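Local coordinates for Bd3459 (Bdellovibrio bacteriovorus, PDB 5CEC), which is probably a serine-type D-Ala-D-Ala carboxypeptidase or endopeptidase of the S13 family, used by the bacterial predator in invading prey and bound by an ankyrin-repeat immunity protein, at residues K138-L150 against Q170-F182. The protein carries 1 engineered substitution. Sequence-based numbering, arbitrary orientation.
With SO4 (sulfate ion), chain E.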
ATOM      1  N   LYS A 138      33.840 -14.872 -11.045  1.00 25.74           N
ATOM      2  CA  LYS A 138      33.730 -14.564  -9.643  1.00 25.26           C
ATOM      3  C   LYS A 138      32.842 -13.322  -9.507  1.00 23.28           C
ATOM      4  O   LYS A 138      33.123 -12.265 -10.067  1.00 26.53           O
ATOM      5  CB  LYS A 138      35.104 -14.354  -9.024  1.00 27.55           C
ATOM      6  CG  LYS A 138      35.082 -14.134  -7.531  1.00 34.27           C
ATOM      7  CD  LYS A 138      36.464 -14.219  -6.898  1.00 40.25           C
ATOM      8  CE  LYS A 138      37.386 -13.118  -7.391  1.00 46.04           C
ATOM      9  NZ  LYS A 138      38.673 -13.117  -6.631  1.00 52.80           N
ATOM     10  N   LEU A 139      31.720 -13.505  -8.826  1.00 22.71           N
ATOM     11  CA  LEU A 139      30.838 -12.422  -8.445  1.00 21.92           C
ATOM     12  C   LEU A 139      30.987 -12.160  -6.968  1.00 21.55           C
ATOM     13  O   LEU A 139      30.695 -13.028  -6.150  1.00 24.71           O
ATOM     14  CB  LEU A 139      29.389 -12.743  -8.789  1.00 21.63           C
ATOM     15  CG  LEU A 139      28.356 -11.683  -8.410  1.00 21.65           C
ATOM     16  CD1 LEU A 139      28.626 -10.381  -9.160  1.00 20.57           C
ATOM     17  CD2 LEU A 139      26.935 -12.181  -8.664  1.00 23.01           C
ATOM     18  N   THR A 140      31.429 -10.973  -6.605  1.00 19.94           N
ATOM     19  CA  THR A 140      31.536 -10.602  -5.194  1.00 20.05           C
ATOM     20  C   THR A 140      30.708  -9.371  -4.929  1.00 18.25           C
ATOM     21  O   THR A 140      30.278  -8.706  -5.852  1.00 19.27           O
ATOM     22  CB  THR A 140      33.004 -10.416  -4.740  1.00 21.38           C
ATOM     23  OG1 THR A 140      33.582  -9.287  -5.385  1.00 21.88           O
ATOM     24  CG2 THR A 140      33.810 -11.661  -5.011  1.00 23.22           C
ATOM     25  N   PHE A 141      30.433  -9.106  -3.656  1.00 18.59           N
ATOM     26  CA  PHE A 141      29.542  -8.022  -3.262  1.00 18.54           C
ATOM     27  C   PHE A 141      29.883  -7.572  -1.852  1.00 19.54           C
ATOM     28  O   PHE A 141      30.385  -8.369  -1.049  1.00 19.23           O
ATOM     29  CB  PHE A 141      28.073  -8.449  -3.344  1.00 19.26           C
ATOM     30  CG  PHE A 141      27.715  -9.547  -2.369  1.00 17.91           C
ATOM     31  CD1 PHE A 141      27.937 -10.880  -2.679  1.00 18.89           C
ATOM     32  CD2 PHE A 141      27.226  -9.241  -1.112  1.00 18.78           C
ATOM     33  CE1 PHE A 141      27.670 -11.870  -1.766  1.00 19.22           C
ATOM     34  CE2 PHE A 141      26.978 -10.232  -0.207  1.00 19.45           C
ATOM     35  CZ  PHE A 141      27.194 -11.537  -0.530  1.00 18.92           C
ATOM     36  N   ASP A 142      29.615  -6.299  -1.561  1.00 17.50           N
ATOM     37  CA  ASP A 142      29.911  -5.740  -0.236  1.00 18.78           C
ATOM     38  C   ASP A 142      28.638  -5.607   0.613  1.00 18.37           C
ATOM     39  O   ASP A 142      27.541  -6.044   0.250  1.00 18.44           O
ATOM     40  CB  ASP A 142      30.711  -4.422  -0.340  1.00 19.74           C
ATOM     41  CG  ASP A 142      29.914  -3.249  -0.848  1.00 18.45           C
ATOM     42  OD1 ASP A 142      28.661  -3.296  -0.913  1.00 19.09           O
ATOM     43  OD2 ASP A 142      30.581  -2.236  -1.186  1.00 20.51           O
ATOM     44  N   GLU A 143      28.831  -5.046   1.797  1.00 18.55           N
ATOM     45  CA  GLU A 143      27.798  -4.980   2.810  1.00 20.17           C
ATOM     46  C   GLU A 143      26.732  -3.932   2.543  1.00 19.66           C
ATOM     47  O   GLU A 143      25.737  -3.872   3.245  1.00 20.40           O
ATOM     48  CB  GLU A 143      28.401  -4.791   4.212  1.00 23.40           C
ATOM     49  CG  GLU A 143      29.065  -3.444   4.459  1.00 25.91           C
ATOM     50  CD  GLU A 143      30.535  -3.367   4.099  1.00 26.89           C
ATOM     51  OE1 GLU A 143      31.011  -4.002   3.120  1.00 25.54           O
ATOM     52  OE2 GLU A 143      31.224  -2.597   4.784  1.00 31.83           O
ATOM     53  N   ASN A 144      26.891  -3.163   1.467  1.00 17.92           N
ATOM     54  CA  ASN A 144      25.870  -2.224   1.082  1.00 17.56           C
ATOM     55  C   ASN A 144      25.022  -2.714  -0.066  1.00 15.54           C
ATOM     56  O   ASN A 144      24.134  -1.998  -0.495  1.00 16.58           O
ATOM     57  CB  ASN A 144      26.499  -0.874   0.767  1.00 18.00           C
ATOM     58  CG  ASN A 144      27.112  -0.248   1.986  1.00 18.74           C
ATOM     59  OD1 ASN A 144      26.489  -0.224   3.044  1.00 20.32           O
ATOM     60  ND2 ASN A 144      28.312   0.288   1.833  1.00 21.89           N
ATOM     61  N   PHE A 145      25.306  -3.931  -0.552  1.00 16.90           N
ATOM     62  CA  PHE A 145      24.489  -4.521  -1.607  1.00 16.39           C
ATOM     63  C   PHE A 145      23.340  -5.266  -0.951  1.00 16.93           C
ATOM     64  O   PHE A 145      23.493  -6.395  -0.486  1.00 17.84           O
ATOM     65  CB  PHE A 145      25.296  -5.451  -2.506  1.00 16.56           C
ATOM     66  CG  PHE A 145      24.465  -6.101  -3.588  1.00 15.79           C
ATOM     67  CD1 PHE A 145      23.675  -5.326  -4.431  1.00 16.04           C
ATOM     68  CD2 PHE A 145      24.408  -7.497  -3.701  1.00 16.68           C
ATOM     69  CE1 PHE A 145      22.892  -5.933  -5.415  1.00 15.53           C
ATOM     70  CE2 PHE A 145      23.635  -8.099  -4.679  1.00 16.94           C
ATOM     71  CZ  PHE A 145      22.865  -7.328  -5.526  1.00 17.59           C
ATOM     72  N   LEU A 146      22.215  -4.581  -0.857  1.00 15.77           N
ATOM     73  CA  LEU A 146      21.004  -5.146  -0.290  1.00 16.09           C
ATOM     74  C   LEU A 146      20.219  -5.778  -1.407  1.00 16.83           C
ATOM     75  O   LEU A 146      19.953  -5.145  -2.427  1.00 20.24           O
ATOM     76  CB  LEU A 146      20.182  -4.108   0.432  1.00 17.12           C
ATOM     77  CG  LEU A 146      20.948  -3.249   1.440  1.00 17.30           C
ATOM     78  CD1 LEU A 146      20.047  -2.143   1.986  1.00 18.58           C
ATOM     79  CD2 LEU A 146      21.550  -4.098   2.562  1.00 18.72           C
ATOM     80  N   LEU A 147      19.928  -7.058  -1.264  1.00 16.23           N
ATOM     81  CA  LEU A 147      19.198  -7.828  -2.264  1.00 16.25           C
ATOM     82  C   LEU A 147      18.152  -8.653  -1.551  1.00 16.34           C
ATOM     83  O   LEU A 147      18.493  -9.499  -0.681  1.00 18.49           O
ATOM     84  CB  LEU A 147      20.137  -8.743  -3.040  1.00 17.33           C
ATOM     85  CG  LEU A 147      19.491  -9.650  -4.068  1.00 17.17           C
ATOM     86  CD1 LEU A 147      18.927  -8.845  -5.231  1.00 17.99           C
ATOM     87  CD2 LEU A 147      20.502 -10.663  -4.568  1.00 17.85           C
ATOM     88  N   ALA A 148      16.885  -8.399  -1.880  1.00 16.25           N
ATOM     89  CA  ALA A 148      15.743  -9.151  -1.331  1.00 16.09           C
ATOM     90  C   ALA A 148      14.863  -9.454  -2.512  1.00 15.91           C
ATOM     91  O   ALA A 148      14.200  -8.570  -3.046  1.00 15.66           O
ATOM     92  CB  ALA A 148      14.976  -8.327  -0.320  1.00 18.01           C
ATOM     93  N   TRP A 149      14.837 -10.713  -2.923  1.00 15.90           N
ATOM     94  CA  TRP A 149      14.178 -11.049  -4.149  1.00 16.49           C
ATOM     95  C   TRP A 149      12.737 -10.563  -4.219  1.00 16.25           C
ATOM     96  O   TRP A 149      12.310  -9.988  -5.234  1.00 16.51           O
ATOM     97  CB  TRP A 149      14.242 -12.558  -4.380  1.00 16.91           C
ATOM     98  CG  TRP A 149      14.006 -12.976  -5.764  1.00 17.86           C
ATOM     99  CD1 TRP A 149      12.950 -13.700  -6.241  1.00 18.35           C
ATOM    100  CD2 TRP A 149      14.849 -12.725  -6.883  1.00 18.23           C
ATOM    101  NE1 TRP A 149      13.084 -13.900  -7.596  1.00 18.95           N
ATOM    102  CE2 TRP A 149      14.250 -13.330  -8.013  1.00 17.98           C
ATOM    103  CE3 TRP A 149      16.069 -12.074  -7.051  1.00 18.59           C
ATOM    104  CZ2 TRP A 149      14.818 -13.268  -9.290  1.00 19.05           C
ATOM    105  CZ3 TRP A 149      16.629 -12.030  -8.317  1.00 18.92           C
ATOM    106  CH2 TRP A 149      16.009 -12.621  -9.416  1.00 18.59           C
ATOM    107  N   LEU A 150      12.001 -10.765  -3.125  1.00 16.22           N
ATOM    108  CA  LEU A 150      10.579 -10.428  -3.053  1.00 17.74           C
ATOM    109  C   LEU A 150      10.328  -8.997  -2.511  1.00 17.74           C
ATOM    110  O   LEU A 150       9.238  -8.698  -2.014  1.00 18.22           O
ATOM    111  CB  LEU A 150       9.807 -11.494  -2.253  1.00 20.18           C
ATOM    112  CG  LEU A 150       9.895 -12.904  -2.823  1.00 21.57           C
ATOM    113  CD1 LEU A 150       9.130 -13.850  -1.915  1.00 24.68           C
ATOM    114  CD2 LEU A 150       9.393 -13.014  -4.256  1.00 23.14           C
ATOM    115  N   GLN A 170      23.644 -10.980   7.066  1.00 22.55           N
ATOM    116  CA  GLN A 170      23.148 -10.334   5.844  1.00 23.52           C
ATOM    117  C   GLN A 170      23.809 -10.959   4.630  1.00 23.25           C
ATOM    118  O   GLN A 170      23.127 -11.308   3.655  1.00 21.73           O
ATOM    119  CB  GLN A 170      23.422  -8.840   5.863  1.00 22.10           C
ATOM    120  CG  GLN A 170      22.977  -8.108   4.602  1.00 21.68           C
ATOM    121  CD  GLN A 170      23.375  -6.659   4.672  1.00 22.47           C
ATOM    122  OE1 GLN A 170      22.942  -5.953   5.589  1.00 23.08           O
ATOM    123  NE2 GLN A 170      24.240  -6.218   3.764  1.00 21.68           N
ATOM    124  N   ALA A 171      25.147 -11.056   4.674  1.00 22.15           N
ATOM    125  CA  ALA A 171      25.930 -11.543   3.527  1.00 24.73           C
ATOM    126  C   ALA A 171      25.623 -12.991   3.184  1.00 24.25           C
ATOM    127  O   ALA A 171      25.562 -13.332   2.004  1.00 24.24           O
ATOM    128  CB  ALA A 171      27.432 -11.384   3.782  1.00 27.70           C
ATOM    129  N   SER A 172      25.382 -13.823   4.199  1.00 24.85           N
ATOM    130  CA  SER A 172      25.042 -15.234   3.968  1.00 25.96           C
ATOM    131  C   SER A 172      23.768 -15.319   3.145  1.00 24.46           C
ATOM    132  O   SER A 172      23.664 -16.084   2.182  1.00 23.75           O
ATOM    133  CB  SER A 172      24.836 -15.963   5.316  1.00 28.70           C
ATOM    134  OG  SER A 172      24.345 -17.284   5.136  1.00 33.59           O
ATOM    135  N   ILE A 173      22.809 -14.488   3.517  1.00 21.85           N
ATOM    136  CA  ILE A 173      21.502 -14.500   2.858  1.00 23.30           C
ATOM    137  C   ILE A 173      21.584 -13.873   1.460  1.00 21.32           C
ATOM    138  O   ILE A 173      21.005 -14.407   0.527  1.00 21.34           O
ATOM    139  CB  ILE A 173      20.440 -13.820   3.732  1.00 26.08           C
ATOM    140  CG1 ILE A 173      20.343 -14.570   5.062  1.00 29.76           C
ATOM    141  CG2 ILE A 173      19.086 -13.786   3.020  1.00 27.05           C
ATOM    142  CD1 ILE A 173      19.746 -15.953   4.991  1.00 34.18           C
ATOM    143  N   VAL A 174      22.347 -12.793   1.289  1.00 18.65           N
ATOM    144  CA  VAL A 174      22.534 -12.203  -0.051  1.00 19.32           C
ATOM    145  C   VAL A 174      23.223 -13.207  -0.962  1.00 19.75           C
ATOM    146  O   VAL A 174      22.813 -13.365  -2.108  1.00 20.96           O
ATOM    147  CB  VAL A 174      23.298 -10.875   0.026  1.00 19.33           C
ATOM    148  CG1 VAL A 174      23.637 -10.359  -1.354  1.00 19.98           C
ATOM    149  CG2 VAL A 174      22.436  -9.848   0.754  1.00 20.08           C
ATOM    150  N   ARG A 175      24.243 -13.897  -0.453  1.00 20.10           N
ATOM    151  CA  ARG A 175      24.930 -14.902  -1.244  1.00 20.75           C
ATOM    152  C   ARG A 175      23.967 -15.992  -1.693  1.00 20.88           C
ATOM    153  O   ARG A 175      23.993 -16.389  -2.856  1.00 21.78           O
ATOM    154  CB  ARG A 175      26.128 -15.499  -0.508  1.00 22.80           C
ATOM    155  CG  ARG A 175      26.834 -16.617  -1.265  1.00 25.07           C
ATOM    156  CD  ARG A 175      28.116 -17.022  -0.566  1.00 28.32           C
ATOM    157  NE  ARG A 175      28.755 -18.161  -1.220  1.00 31.46           N
ATOM    158  CZ  ARG A 175      28.472 -19.445  -1.025  1.00 36.16           C
ATOM    159  NH1 ARG A 175      27.550 -19.835  -0.148  1.00 37.60           N
ATOM    160  NH2 ARG A 175      29.143 -20.361  -1.712  1.00 40.63           N
ATOM    161  N   ALA A 176      23.133 -16.455  -0.768  1.00 20.09           N
ATOM    162  CA  ALA A 176      22.151 -17.452  -1.093  1.00 20.76           C
ATOM    163  C   ALA A 176      21.147 -16.989  -2.136  1.00 19.90           C
ATOM    164  O   ALA A 176      20.792 -17.757  -3.012  1.00 22.90           O
ATOM    165  CB  ALA A 176      21.433 -17.946   0.150  1.00 21.12           C
ATOM    166  N   THR A 177      20.691 -15.744  -2.039  1.00 19.34           N
ATOM    167  CA  THR A 177      19.762 -15.208  -3.015  1.00 19.14           C
ATOM    168  C   THR A 177      20.441 -15.025  -4.383  1.00 18.76           C
ATOM    169  O   THR A 177      19.837 -15.305  -5.418  1.00 19.14           O
ATOM    170  CB  THR A 177      19.194 -13.859  -2.520  1.00 19.09           C
ATOM    171  OG1 THR A 177      18.586 -14.059  -1.242  1.00 21.85           O
ATOM    172  CG2 THR A 177      18.183 -13.269  -3.502  1.00 21.15           C
ATOM    173  N   LEU A 178      21.696 -14.573  -4.382  1.00 17.85           N
ATOM    174  CA  LEU A 178      22.453 -14.489  -5.621  1.00 18.79           C
ATOM    175  C   LEU A 178      22.579 -15.860  -6.271  1.00 18.70           C
ATOM    176  O   LEU A 178      22.384 -15.993  -7.460  1.00 19.71           O
ATOM    177  CB  LEU A 178      23.822 -13.872  -5.395  1.00 18.09           C
ATOM    178  CG  LEU A 178      23.870 -12.342  -5.225  1.00 17.45           C
ATOM    179  CD1 LEU A 178      25.246 -11.914  -4.738  1.00 19.39           C
ATOM    180  CD2 LEU A 178      23.496 -11.638  -6.525  1.00 18.22           C
ATOM    181  N   THR A 179      22.836 -16.888  -5.468  1.00 19.31           N
ATOM    182  CA  THR A 179      23.051 -18.222  -5.977  1.00 21.13           C
ATOM    183  C   THR A 179      21.749 -18.831  -6.488  1.00 20.92           C
ATOM    184  O   THR A 179      21.731 -19.430  -7.563  1.00 23.53           O
ATOM    185  CB  THR A 179      23.651 -19.109  -4.888  1.00 21.48           C
ATOM    186  OG1 THR A 179      24.908 -18.577  -4.448  1.00 24.51           O
ATOM    187  CG2 THR A 179      23.846 -20.575  -5.324  1.00 23.62           C
ATOM    188  N   SER A 180      20.654 -18.661  -5.752  1.00 20.11           N
ATOM    189  CA  SER A 180      19.434 -19.403  -6.072  0.50 21.59           C
ATOM    190  C   SER A 180      18.467 -18.638  -6.955  1.00 21.06           C
ATOM    191  O   SER A 180      17.604 -19.241  -7.567  1.00 21.59           O
ATOM    192  CB  SER A 180      18.752 -19.858  -4.786  0.50 22.75           C
ATOM    193  OG  SER A 180      19.575 -20.802  -4.123  0.50 25.34           O
ATOM    194  N   SER A 181      18.626 -17.310  -7.035  1.00 19.94           N
ATOM    195  CA  SER A 181      17.712 -16.474  -7.800  1.00 20.14           C
ATOM    196  C   SER A 181      18.400 -15.641  -8.870  1.00 19.67           C
ATOM    197  O   SER A 181      18.011 -15.693 -10.029  1.00 21.32           O
ATOM    198  CB  SER A 181      16.921 -15.555  -6.855  1.00 20.43           C
ATOM    199  OG  SER A 181      16.096 -16.327  -6.007  1.00 24.53           O
ATOM    200  N   PHE A 182      19.430 -14.885  -8.511  1.00 18.69           N
ATOM    201  CA  PHE A 182      20.071 -14.024  -9.500  1.00 18.87           C
ATOM    202  C   PHE A 182      20.731 -14.855 -10.604  1.00 20.25           C
ATOM    203  O   PHE A 182      20.710 -14.473 -11.780  1.00 21.96           O
ATOM    204  CB  PHE A 182      21.109 -13.125  -8.802  1.00 20.00           C
ATOM    205  CG  PHE A 182      21.743 -12.121  -9.705  1.00 20.40           C
ATOM    206  CD1 PHE A 182      22.881 -12.447 -10.430  1.00 22.10           C
ATOM    207  CD2 PHE A 182      21.174 -10.864  -9.875  1.00 21.17           C
ATOM    208  CE1 PHE A 182      23.470 -11.514 -11.250  1.00 22.26           C
ATOM    209  CE2 PHE A 182      21.743  -9.939 -10.719  1.00 22.40           C
ATOM    210  CZ  PHE A 182      22.881 -10.277 -11.408  1.00 21.62           C
TER
HETATM  211  S   SO4 E 503      11.158 -17.294  -9.414  1.00 32.41           S
HETATM  212  O1  SO4 E 503       9.844 -16.669  -9.723  1.00 31.28           O
HETATM  213  O2  SO4 E 503      10.984 -18.567  -8.688  1.00 37.54           O
HETATM  214  O3  SO4 E 503      12.101 -16.358  -8.781  1.00 35.62           O
HETATM  215  O4  SO4 E 503      11.868 -17.663 -10.696  1.00 36.61           O
HETATM  216  O   HOH W   1      25.286  -7.459   1.348  1.00 19.18           O
HETATM  217  O   HOH W   2      23.930  -3.551   6.174  1.00 29.53           O
HETATM  218  O   HOH W   3      15.681 -12.840  -1.063  1.00 25.62           O
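The side-chain amide of Gln170 grips the turn that follows strand 138-141: its NE2 donates to Glu143 O at 2.8 Å and also to a water that in turn donates to Asp142 O and Phe145 O. Glu143 O lies almost in the plane of the amide, yet the donor stands above the carbonyl plane, 41° out of it. A second water donates to Gln170 OE1 and, weakly, to Glu143 O, and Leu146 CD2 lies against the amide, 3.6 Å from Gln170 NE2. The polar end therefore holds a type I turn, Asp142 to Phe145, within which Asp142 OD1 accepts from Asn144 N, an Asx turn.

Beyond the amide, the middle of the contact is apolar. In Phe141, CG lies between the backbone N and the carbonyl carbon (chi1 65°), which lays the ring alongside the helix: Val174 CG1 sits over one face, 3.8 Å from the ring centroid, a CH-pi contact displaced toward the rim, while Leu178 CD1 comes 3.5 Å from CD1 of the ring. The other methyl of Leu178, CD2, serves Leu139, the edge of the Phe145 ring and Leu147 CD2, the last at 3.7 Å. Leu147 CD2 also meets Thr177 CG2.

At the far end Ser181 CB sits over the centre of the six-membered ring of Trp149, 3.5 Å from its centroid. Trp149 NE1 donates to a sulfate ion, probably from the crystallisation liquor, that Arg118 also binds, and a water joins Trp149 N to Thr177 OG1. Helix 167-182 packs on a mixed sheet, running roughly antiparallel to strand 138-141, with Arg175 NE hydrogen-bonded to Ile216 O of strand 212-218. Polar groups thus gather at the two ends of an apolar seam, where they probably help to hold the irregular chain after the strand against the helix.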